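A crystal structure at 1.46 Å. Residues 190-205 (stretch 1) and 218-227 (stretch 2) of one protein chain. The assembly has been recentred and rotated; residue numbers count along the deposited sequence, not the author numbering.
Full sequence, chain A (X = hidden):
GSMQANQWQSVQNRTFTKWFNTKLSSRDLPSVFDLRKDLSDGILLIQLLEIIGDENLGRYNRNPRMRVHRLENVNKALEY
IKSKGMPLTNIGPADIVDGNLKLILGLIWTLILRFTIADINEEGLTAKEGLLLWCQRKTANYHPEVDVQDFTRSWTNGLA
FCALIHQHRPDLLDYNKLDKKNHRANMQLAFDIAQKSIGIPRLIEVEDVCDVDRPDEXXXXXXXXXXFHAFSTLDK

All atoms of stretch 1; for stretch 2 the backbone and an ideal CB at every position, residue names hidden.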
# COMPACT_ATOMS: atom_id res chain seq x y z
N ALA A 190 -10.90 12.25 7.26
CA ALA A 190 -9.48 12.14 6.97
C ALA A 190 -9.26 11.52 5.59
O ALA A 190 -8.48 12.05 4.80
CB ALA A 190 -8.77 11.32 8.03
N PHE A 191 -9.91 10.40 5.29
CA PHE A 191 -9.70 9.74 4.02
C PHE A 191 -10.09 10.67 2.87
O PHE A 191 -9.41 10.69 1.84
CB PHE A 191 -10.49 8.44 3.93
CG PHE A 191 -9.99 7.34 4.82
CD1 PHE A 191 -8.96 7.53 5.75
CD2 PHE A 191 -10.55 6.08 4.73
CE1 PHE A 191 -8.52 6.46 6.55
CE2 PHE A 191 -10.12 5.04 5.53
CZ PHE A 191 -9.10 5.24 6.43
N ASP A 192 -11.18 11.42 3.04
CA ASP A 192 -11.67 12.32 2.00
C ASP A 192 -10.71 13.49 1.78
O ASP A 192 -10.37 13.83 0.64
CB ASP A 192 -13.04 12.89 2.39
CG ASP A 192 -14.16 11.88 2.27
OD1 ASP A 192 -13.96 10.81 1.68
OD2 ASP A 192 -15.27 12.19 2.78
N ILE A 193 -10.28 14.11 2.86
CA ILE A 193 -9.36 15.24 2.75
C ILE A 193 -8.02 14.80 2.17
O ILE A 193 -7.48 15.46 1.29
CB ILE A 193 -9.18 15.92 4.10
CG1 ILE A 193 -10.48 16.60 4.52
CG2 ILE A 193 -8.06 16.94 4.04
CD1 ILE A 193 -10.47 17.10 5.95
N ALA A 194 -7.47 13.69 2.67
CA ALA A 194 -6.23 13.13 2.12
C ALA A 194 -6.32 12.95 0.61
O ALA A 194 -5.41 13.32 -0.14
CB ALA A 194 -5.94 11.79 2.79
N GLN A 195 -7.43 12.40 0.14
CA GLN A 195 -7.58 12.16 -1.29
C GLN A 195 -7.80 13.46 -2.06
O GLN A 195 -7.11 13.72 -3.04
CB GLN A 195 -8.73 11.19 -1.54
CG GLN A 195 -8.84 10.71 -2.97
CD GLN A 195 -9.69 11.63 -3.81
OE1 GLN A 195 -10.84 11.92 -3.46
NE2 GLN A 195 -9.14 12.09 -4.92
N LYS A 196 -8.74 14.28 -1.60
CA LYS A 196 -9.15 15.45 -2.39
C LYS A 196 -8.13 16.58 -2.38
O LYS A 196 -7.98 17.29 -3.38
CB LYS A 196 -10.50 15.95 -1.90
CG LYS A 196 -11.04 17.16 -2.64
CD LYS A 196 -12.41 17.57 -2.11
CE LYS A 196 -12.95 18.78 -2.86
NZ LYS A 196 -12.02 19.94 -2.77
N SER A 197 -7.42 16.75 -1.27
CA SER A 197 -6.57 17.91 -1.09
C SER A 197 -5.08 17.57 -1.09
O SER A 197 -4.25 18.45 -1.32
CB SER A 197 -6.92 18.66 0.20
OG SER A 197 -8.24 19.16 0.16
N ILE A 198 -4.75 16.31 -0.85
CA ILE A 198 -3.35 15.93 -0.69
C ILE A 198 -2.93 14.87 -1.72
O ILE A 198 -1.76 14.48 -1.76
CB ILE A 198 -3.04 15.49 0.75
CG1 ILE A 198 -3.77 16.39 1.74
CG2 ILE A 198 -1.51 15.49 1.01
CD1 ILE A 198 -3.56 16.09 3.21
N GLY A 199 -3.87 14.42 -2.55
CA GLY A 199 -3.57 13.44 -3.60
C GLY A 199 -3.25 12.04 -3.11
O GLY A 199 -2.64 11.24 -3.84
N ILE A 200 -3.62 11.73 -1.87
CA ILE A 200 -3.35 10.42 -1.30
C ILE A 200 -4.48 9.45 -1.72
O ILE A 200 -5.63 9.66 -1.35
CB ILE A 200 -3.26 10.52 0.23
CG1 ILE A 200 -1.99 11.28 0.63
CG2 ILE A 200 -3.29 9.13 0.86
CD1 ILE A 200 -1.98 11.81 2.08
N PRO A 201 -4.14 8.39 -2.47
CA PRO A 201 -5.20 7.51 -2.97
C PRO A 201 -5.89 6.76 -1.84
O PRO A 201 -5.25 6.38 -0.86
CB PRO A 201 -4.44 6.52 -3.86
CG PRO A 201 -3.09 6.44 -3.28
CD PRO A 201 -2.80 7.86 -2.78
N ARG A 202 -7.18 6.52 -2.01
CA ARG A 202 -7.99 5.86 -1.00
C ARG A 202 -7.80 4.35 -1.08
O ARG A 202 -8.62 3.64 -1.68
CB ARG A 202 -9.45 6.21 -1.23
CG ARG A 202 -10.41 5.60 -0.25
CD ARG A 202 -11.83 5.87 -0.68
NE ARG A 202 -12.09 7.30 -0.61
CZ ARG A 202 -12.58 7.92 0.45
NH1 ARG A 202 -12.89 7.25 1.55
NH2 ARG A 202 -12.76 9.23 0.42
N LEU A 203 -6.73 3.85 -0.48
CA LEU A 203 -6.40 2.44 -0.57
C LEU A 203 -7.23 1.54 0.35
O LEU A 203 -7.25 0.34 0.12
CB LEU A 203 -4.91 2.19 -0.29
CG LEU A 203 -3.95 2.93 -1.22
CD1 LEU A 203 -2.53 2.49 -0.94
CD2 LEU A 203 -4.26 2.72 -2.72
N ILE A 204 -7.83 2.12 1.39
CA ILE A 204 -8.64 1.36 2.34
C ILE A 204 -9.98 2.05 2.54
O ILE A 204 -10.09 3.26 2.47
CB ILE A 204 -7.93 1.16 3.70
CG1 ILE A 204 -7.60 2.49 4.37
CG2 ILE A 204 -6.70 0.33 3.51
CD1 ILE A 204 -6.92 2.34 5.72
N GLU A 205 -11.01 1.24 2.78
CA GLU A 205 -12.33 1.77 3.04
C GLU A 205 -12.45 2.08 4.52
O GLU A 205 -11.77 1.45 5.36
CB GLU A 205 -13.41 0.75 2.67
CG GLU A 205 -13.29 0.13 1.27
CD GLU A 205 -13.78 1.05 0.19
OE1 GLU A 205 -14.10 2.21 0.49
OE2 GLU A 205 -13.85 0.59 -0.98
N UNK A 218 -0.83 -5.08 7.29
CA UNK A 218 -0.18 -4.75 6.02
C UNK A 218 -0.99 -3.74 5.22
O UNK A 218 -0.41 -2.87 4.59
CB UNK A 218 0.03 -6.02 5.19
N UNK A 219 -2.31 -3.84 5.24
CA UNK A 219 -3.15 -2.87 4.57
C UNK A 219 -2.96 -1.46 5.15
O UNK A 219 -2.83 -0.47 4.43
CB UNK A 219 -4.62 -3.29 4.67
N UNK A 220 -2.99 -1.36 6.47
CA UNK A 220 -2.81 -0.09 7.12
C UNK A 220 -1.44 0.48 6.78
O UNK A 220 -1.32 1.66 6.42
CB UNK A 220 -2.98 -0.23 8.63
N UNK A 221 -0.39 -0.33 6.89
CA UNK A 221 0.94 0.13 6.55
C UNK A 221 1.02 0.66 5.12
O UNK A 221 1.65 1.67 4.85
CB UNK A 221 1.95 -1.01 6.74
N UNK A 222 0.40 -0.06 4.20
CA UNK A 222 0.42 0.34 2.80
C UNK A 222 -0.18 1.74 2.63
O UNK A 222 0.37 2.57 1.89
CB UNK A 222 -0.34 -0.68 1.95
N UNK A 223 -1.31 1.99 3.29
CA UNK A 223 -2.01 3.25 3.19
C UNK A 223 -1.24 4.38 3.92
O UNK A 223 -1.03 5.47 3.36
CB UNK A 223 -3.42 3.10 3.76
N UNK A 224 -0.77 4.12 5.14
CA UNK A 224 -0.06 5.13 5.91
C UNK A 224 1.23 5.52 5.17
O UNK A 224 1.63 6.70 5.20
CB UNK A 224 0.25 4.62 7.32
N UNK A 225 1.89 4.58 4.49
CA UNK A 225 3.09 4.92 3.70
C UNK A 225 2.78 6.01 2.67
O UNK A 225 3.68 6.82 2.32
CB UNK A 225 3.63 3.68 2.99
N UNK A 226 1.55 6.06 2.15
CA UNK A 226 1.18 7.11 1.19
C UNK A 226 1.26 8.49 1.85
O UNK A 226 1.63 9.47 1.19
CB UNK A 226 -0.23 6.87 0.64
N UNK A 227 0.88 8.57 3.12
CA UNK A 227 1.00 9.82 3.86
C UNK A 227 2.46 10.25 3.98
O UNK A 227 2.80 11.41 3.73
CB UNK A 227 0.38 9.68 5.25

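All ten positions have helical phi/psi, so the direction of each CA-to-CB bond sets what can reach stretch 1.

At position 218 the ideal CB has nothing of stretch 1 within 5.5 Å, so many side chains would fit; it is Arg218, extended and making no contact.

Position 219 points sideways, its ideal CB 4.3 Å from Ile204 CG2. A small residue, polar or apolar, would suit; Ser219 is found, its CB packing against Ile204 CG2.

Position 220 points away and 221 is out of reach, so stretch 1 constrains neither; they are Ile220 and Met221.

Position 222 points toward stretch 1, with its ideal CB 4.8 Å from Leu203 CD1. Valine, threonine or alanine would be reasonable. In Thr222, CG2 lies 3.8 Å from Leu203 CD1, while OG1 donates to Arg218 O at 2.8 Å.

Position 223 points toward stretch 1, its ideal CB 4.1 Å from Ile204 CD1 and 4.4 Å from Leu203 CB. Beyond lies a cleft lined by Ile200, Ile204 and Phe191. A long apolar or aromatic side chain suits it; a polar tip near the carbonyls of Phe191 and Ile200 would be tolerated if it could find a hydrogen-bond partner. Tyr223 (chi1 t) fills the cleft. Ile204 CG1 sits over one ring face, 4.1 Å from the Tyr223 ring centroid, and Pro201 O approaches the edge, 3.2 Å from Tyr223 CE1. The Tyr223 ring turns its edge to the Phe191 face, with planes at 71°. Tyr223 OH donates to a water O at 2.7 Å; that water O donates to Phe191 O at 2.9 Å and Ile200 O at 3.0 Å, bridging the stretches.

Positions 224 and 225 have no stretch 1 atom within 5.5 Å of their ideal CB atoms; they are Val224 and Ala225.

Position 226 points toward stretch 1, with its ideal CB 3.8 Å from Ile200 CG2 and 4.4 Å from Pro201 CD. Apolar chains would fit, as would a longer polar one with an aliphatic stem. Glu226 packs CB 3.8 Å from Ile200 CG2; its chi2 is -77°, and OE1 lies 3.6 Å from Pro201 CD, with no hydrogen bond to stretch 1.

Position 227 points sideways, its ideal CB 4.5 Å from Ile200 CD1, so a long or aromatic chain is needed to reach Ala194. In Tyr227 (chi1 m) the end comes nearer: Ile200 CD1 stands 3.9 Å from the Tyr227 ring centroid, 10° off the normal, and Ala194 CB is 3.5 Å from Tyr227 OH. Tyr227 OH donates to Tyr223 OH at 2.9 Å.

Stretch 2 (218-227) RSIMTYVAEY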
# COMPACT_ATOMS: atom_id res chain seq x y z
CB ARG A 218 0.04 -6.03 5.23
CG ARG A 218 1.07 -6.93 5.87
CD ARG A 218 1.25 -8.29 5.19
NE ARG A 218 2.36 -9.01 5.81
CZ ARG A 218 2.89 -10.14 5.36
NH1 ARG A 218 2.43 -10.72 4.25
NH2 ARG A 218 3.91 -10.68 6.01
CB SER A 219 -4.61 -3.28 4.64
OG SER A 219 -4.81 -4.52 4.00
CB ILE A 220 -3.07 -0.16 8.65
CG1 ILE A 220 -4.56 -0.36 8.88
CG2 ILE A 220 -2.54 1.08 9.36
CD1 ILE A 220 -4.90 -0.71 10.31
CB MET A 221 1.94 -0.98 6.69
CG MET A 221 2.24 -1.38 8.13
SD MET A 221 3.41 -2.75 8.27
CE MET A 221 4.79 -1.93 7.48
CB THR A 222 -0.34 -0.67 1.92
OG1 THR A 222 0.26 -1.96 2.06
CG2 THR A 222 -0.29 -0.28 0.43
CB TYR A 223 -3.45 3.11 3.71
CG TYR A 223 -4.25 4.39 3.63
CD1 TYR A 223 -4.47 5.04 2.43
CD2 TYR A 223 -4.81 4.93 4.76
CE1 TYR A 223 -5.20 6.24 2.38
CE2 TYR A 223 -5.54 6.11 4.72
CZ TYR A 223 -5.74 6.75 3.54
OH TYR A 223 -6.44 7.93 3.50
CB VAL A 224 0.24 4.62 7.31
CG1 VAL A 224 1.23 5.54 8.03
CG2 VAL A 224 -1.05 4.50 8.10
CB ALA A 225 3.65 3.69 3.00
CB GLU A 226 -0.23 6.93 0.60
CG GLU A 226 -0.42 5.64 -0.21
CD GLU A 226 0.18 5.69 -1.60
OE1 GLU A 226 0.56 6.78 -2.06
OE2 GLU A 226 0.24 4.61 -2.24
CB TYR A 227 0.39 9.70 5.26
CG TYR A 227 -1.13 9.69 5.29
CD1 TYR A 227 -1.84 8.66 4.71
CD2 TYR A 227 -1.84 10.68 5.95
CE1 TYR A 227 -3.23 8.65 4.74
CE2 TYR A 227 -3.21 10.68 5.98
CZ TYR A 227 -3.90 9.66 5.39
OH TYR A 227 -5.27 9.69 5.45
O HOH W 1 -7.15 8.98 1.15
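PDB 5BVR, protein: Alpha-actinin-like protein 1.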